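Local coordinates for GrpB family protein (Enterococcus faecalis, PDB 2NRK), which is of unknown function but belongs to the GrpB (UPF0157) family, grouped with nucleotidyltransferase-like proteins, so a related activity is possible but unproven, at residues F56-E61 with V103-F108. Sequence-based numbering, arbitrary orientation.
Sequences FLVIVE and VHIYQF
Val103 divides its two methyls between Val58 and Phe56: CG1 lies 3.7 Å from Val58 CG2, while CG2 meets Phe56 CD2, so one small side chain touches both. His104 N donates a hydrogen bond to Phe56 O (2.7 Å) and its O accepts one from Val58 N; its ring turns the CD2 edge to Phe56 O, and an imidazole suits the spot because NE2 hydrogen-bonds Asp55 OD1. Ile105, beta-branched and apolar on a buried face, lies beside Val58 and points the same way, CG1 to Val58 CB at 3.8 Å, while its CG2, anti to the backbone N, reaches Val60 CG1. On the other face Tyr106 presents its ring edge, CD2, to Leu57 CD1 at 3.4 Å; the phenol suits this buried place because OH hydrogen-bonds His117 NE2. Its N and O hydrogen-bond Val58 O and Val60 N. Gln107 lays CG against Glu61 O; its amide can both accept from Ile63 N and donate to Asp109 OD1. Just past the strand, Phe108 N donates a last hydrogen bond to Val60 O (2.8 Å, bent to 140°), its apolar ring buried edge-on to Glu61 O. These central strands of a mixed sheet run between antiparallel strands 34-40 and 89-94, helix 14-30 packing on the Phe56 and Val58 face, helix 111-126 on the Leu57 and Tyr106 face.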
ATOM      1  N   PHE A  56      14.799  -2.421   9.943  1.00 23.37           N
ATOM      2  CA  PHE A  56      14.495  -1.083   9.381  1.00 23.93           C
ATOM      3  C   PHE A  56      13.904  -1.203   7.991  1.00 24.04           C
ATOM      4  O   PHE A  56      14.431  -1.964   7.143  1.00 24.82           O
ATOM      5  CB  PHE A  56      15.768  -0.212   9.279  1.00 23.48           C
ATOM      6  CG  PHE A  56      16.470  -0.016  10.588  1.00 23.61           C
ATOM      7  CD1 PHE A  56      16.330   1.179  11.288  1.00 22.24           C
ATOM      8  CD2 PHE A  56      17.249  -1.027  11.138  1.00 23.85           C
ATOM      9  CE1 PHE A  56      16.930   1.358  12.548  1.00 23.83           C
ATOM     10  CE2 PHE A  56      17.863  -0.850  12.384  1.00 22.93           C
ATOM     11  CZ  PHE A  56      17.704   0.349  13.097  1.00 24.40           C
ATOM     12  N   LEU A  57      12.789  -0.491   7.771  1.00 24.08           N
ATOM     13  CA  LEU A  57      12.196  -0.354   6.428  1.00 24.23           C
ATOM     14  C   LEU A  57      12.505   1.056   5.966  1.00 23.83           C
ATOM     15  O   LEU A  57      12.093   2.016   6.602  1.00 24.15           O
ATOM     16  CB  LEU A  57      10.681  -0.591   6.472  1.00 24.70           C
ATOM     17  CG  LEU A  57       9.932  -0.363   5.131  1.00 23.72           C
ATOM     18  CD1 LEU A  57      10.460  -1.273   4.016  1.00 26.49           C
ATOM     19  CD2 LEU A  57       8.421  -0.602   5.304  1.00 25.10           C
ATOM     20  N   VAL A  58      13.314   1.167   4.932  1.00 22.67           N
ATOM     21  CA  VAL A  58      13.707   2.472   4.410  1.00 23.18           C
ATOM     22  C   VAL A  58      13.065   2.608   3.017  1.00 23.40           C
ATOM     23  O   VAL A  58      13.297   1.770   2.130  1.00 24.06           O
ATOM     24  CB  VAL A  58      15.252   2.572   4.298  1.00 23.78           C
ATOM     25  CG1 VAL A  58      15.629   3.901   3.701  1.00 25.03           C
ATOM     26  CG2 VAL A  58      15.911   2.417   5.666  1.00 25.29           C
ATOM     27  N   ILE A  59      12.287   3.671   2.837  1.00 22.58           N
ATOM     28  CA  ILE A  59      11.569   3.887   1.581  1.00 22.41           C
ATOM     29  C   ILE A  59      12.216   5.078   0.901  1.00 22.64           C
ATOM     30  O   ILE A  59      12.337   6.153   1.514  1.00 23.34           O
ATOM     31  CB  ILE A  59      10.066   4.164   1.865  1.00 22.15           C
ATOM     32  CG1 ILE A  59       9.480   2.991   2.655  1.00 22.29           C
ATOM     33  CG2 ILE A  59       9.361   4.406   0.555  1.00 23.13           C
ATOM     34  CD1 ILE A  59       8.060   3.314   3.185  1.00 23.11           C
ATOM     35  N   VAL A  60      12.656   4.888  -0.341  1.00 22.59           N
ATOM     36  CA  VAL A  60      13.400   5.922  -1.081  1.00 22.94           C
ATOM     37  C   VAL A  60      12.733   6.294  -2.403  1.00 23.58           C
ATOM     38  O   VAL A  60      11.918   5.525  -2.948  1.00 23.43           O
ATOM     39  CB  VAL A  60      14.887   5.470  -1.384  1.00 23.54           C
ATOM     40  CG1 VAL A  60      15.629   5.233  -0.069  1.00 21.93           C
ATOM     41  CG2 VAL A  60      14.918   4.210  -2.296  1.00 23.35           C
ATOM     42  N   GLU A  61      13.094   7.466  -2.933  1.00 23.28           N
ATOM     43  CA  GLU A  61      12.576   7.899  -4.233  1.00 24.24           C
ATOM     44  C   GLU A  61      13.176   7.088  -5.370  1.00 24.92           C
ATOM     45  O   GLU A  61      12.467   6.720  -6.313  1.00 25.21           O
ATOM     46  CB  GLU A  61      12.843   9.393  -4.446  1.00 24.46           C
ATOM     47  CG  GLU A  61      12.049  10.236  -3.480  1.00 27.46           C
ATOM     48  CD  GLU A  61      11.932  11.704  -3.904  1.00 34.89           C
ATOM     49  OE1 GLU A  61      11.794  12.001  -5.125  1.00 34.73           O
ATOM     50  OE2 GLU A  61      11.968  12.543  -2.976  1.00 37.38           O
ATOM     51  N   VAL A 103      18.628  -3.830   7.478  1.00 23.78           N
ATOM     52  CA  VAL A 103      17.997  -2.672   6.831  1.00 24.03           C
ATOM     53  C   VAL A 103      17.461  -3.090   5.487  1.00 24.54           C
ATOM     54  O   VAL A 103      18.201  -3.635   4.663  1.00 23.47           O
ATOM     55  CB  VAL A 103      19.034  -1.511   6.673  1.00 24.76           C
ATOM     56  CG1 VAL A 103      18.376  -0.281   6.035  1.00 25.66           C
ATOM     57  CG2 VAL A 103      19.644  -1.150   8.029  1.00 25.37           C
ATOM     58  N   HIS A 104      16.168  -2.837   5.261  1.00 23.84           N
ATOM     59  CA  HIS A 104      15.484  -3.322   4.060  1.00 24.11           C
ATOM     60  C   HIS A 104      15.076  -2.057   3.314  1.00 24.01           C
ATOM     61  O   HIS A 104      14.181  -1.333   3.784  1.00 24.10           O
ATOM     62  CB  HIS A 104      14.204  -4.087   4.444  1.00 24.91           C
ATOM     63  CG  HIS A 104      14.418  -5.174   5.458  1.00 25.59           C
ATOM     64  ND1 HIS A 104      14.530  -6.503   5.113  1.00 30.90           N
ATOM     65  CD2 HIS A 104      14.577  -5.118   6.800  1.00 28.31           C
ATOM     66  CE1 HIS A 104      14.718  -7.225   6.207  1.00 29.09           C
ATOM     67  NE2 HIS A 104      14.756  -6.410   7.245  1.00 27.86           N
ATOM     68  N   ILE A 105      15.770  -1.760   2.219  1.00 23.57           N
ATOM     69  CA  ILE A 105      15.535  -0.507   1.500  1.00 24.58           C
ATOM     70  C   ILE A 105      14.745  -0.833   0.229  1.00 24.84           C
ATOM     71  O   ILE A 105      15.118  -1.720  -0.538  1.00 25.69           O
ATOM     72  CB  ILE A 105      16.849   0.212   1.141  1.00 23.95           C
ATOM     73  CG1 ILE A 105      17.734   0.395   2.388  1.00 23.33           C
ATOM     74  CG2 ILE A 105      16.560   1.583   0.543  1.00 24.49           C
ATOM     75  CD1 ILE A 105      19.174   0.939   2.064  1.00 25.04           C
ATOM     76  N   TYR A 106      13.645  -0.103   0.005  1.00 23.30           N
ATOM     77  CA  TYR A 106      12.871  -0.296  -1.223  1.00 23.65           C
ATOM     78  C   TYR A 106      12.506   1.050  -1.853  1.00 22.59           C
ATOM     79  O   TYR A 106      12.397   2.059  -1.163  1.00 22.96           O
ATOM     80  CB  TYR A 106      11.552  -1.003  -0.938  1.00 24.26           C
ATOM     81  CG  TYR A 106      11.664  -2.396  -0.341  1.00 25.19           C
ATOM     82  CD1 TYR A 106      11.803  -3.522  -1.151  1.00 26.37           C
ATOM     83  CD2 TYR A 106      11.539  -2.565   1.033  1.00 26.22           C
ATOM     84  CE1 TYR A 106      11.836  -4.830  -0.550  1.00 28.45           C
ATOM     85  CE2 TYR A 106      11.587  -3.824   1.621  1.00 28.99           C
ATOM     86  CZ  TYR A 106      11.727  -4.929   0.840  1.00 28.70           C
ATOM     87  OH  TYR A 106      11.709  -6.165   1.502  1.00 31.72           O
ATOM     88  N   GLN A 107      12.306   1.040  -3.163  1.00 22.68           N
ATOM     89  CA  GLN A 107      11.783   2.218  -3.841  1.00 22.02           C
ATOM     90  C   GLN A 107      10.293   2.403  -3.506  1.00 22.05           C
ATOM     91  O   GLN A 107       9.572   1.422  -3.275  1.00 22.56           O
ATOM     92  CB  GLN A 107      11.935   2.066  -5.350  1.00 22.64           C
ATOM     93  CG  GLN A 107      11.851   3.382  -6.091  1.00 23.89           C
ATOM     94  CD  GLN A 107      12.439   3.244  -7.485  1.00 25.18           C
ATOM     95  OE1 GLN A 107      13.639   3.435  -7.685  1.00 24.21           O
ATOM     96  NE2 GLN A 107      11.604   2.865  -8.437  1.00 25.89           N
ATOM     97  N   PHE A 108       9.842   3.657  -3.482  1.00 22.47           N
ATOM     98  CA  PHE A 108       8.475   4.001  -3.101  1.00 21.67           C
ATOM     99  C   PHE A 108       7.349   3.235  -3.865  1.00 22.14           C
ATOM    100  O   PHE A 108       6.205   3.163  -3.394  1.00 22.97           O
ATOM    101  CB  PHE A 108       8.230   5.501  -3.348  1.00 21.93           C
ATOM    102  CG  PHE A 108       8.103   5.833  -4.796  1.00 22.02           C
ATOM    103  CD1 PHE A 108       9.249   5.992  -5.575  1.00 21.73           C
ATOM    104  CD2 PHE A 108       6.846   5.950  -5.395  1.00 22.18           C
ATOM    105  CE1 PHE A 108       9.159   6.280  -6.926  1.00 20.92           C
ATOM    106  CE2 PHE A 108       6.731   6.230  -6.758  1.00 19.54           C
ATOM    107  CZ  PHE A 108       7.885   6.397  -7.531  1.00 20.43           C
TER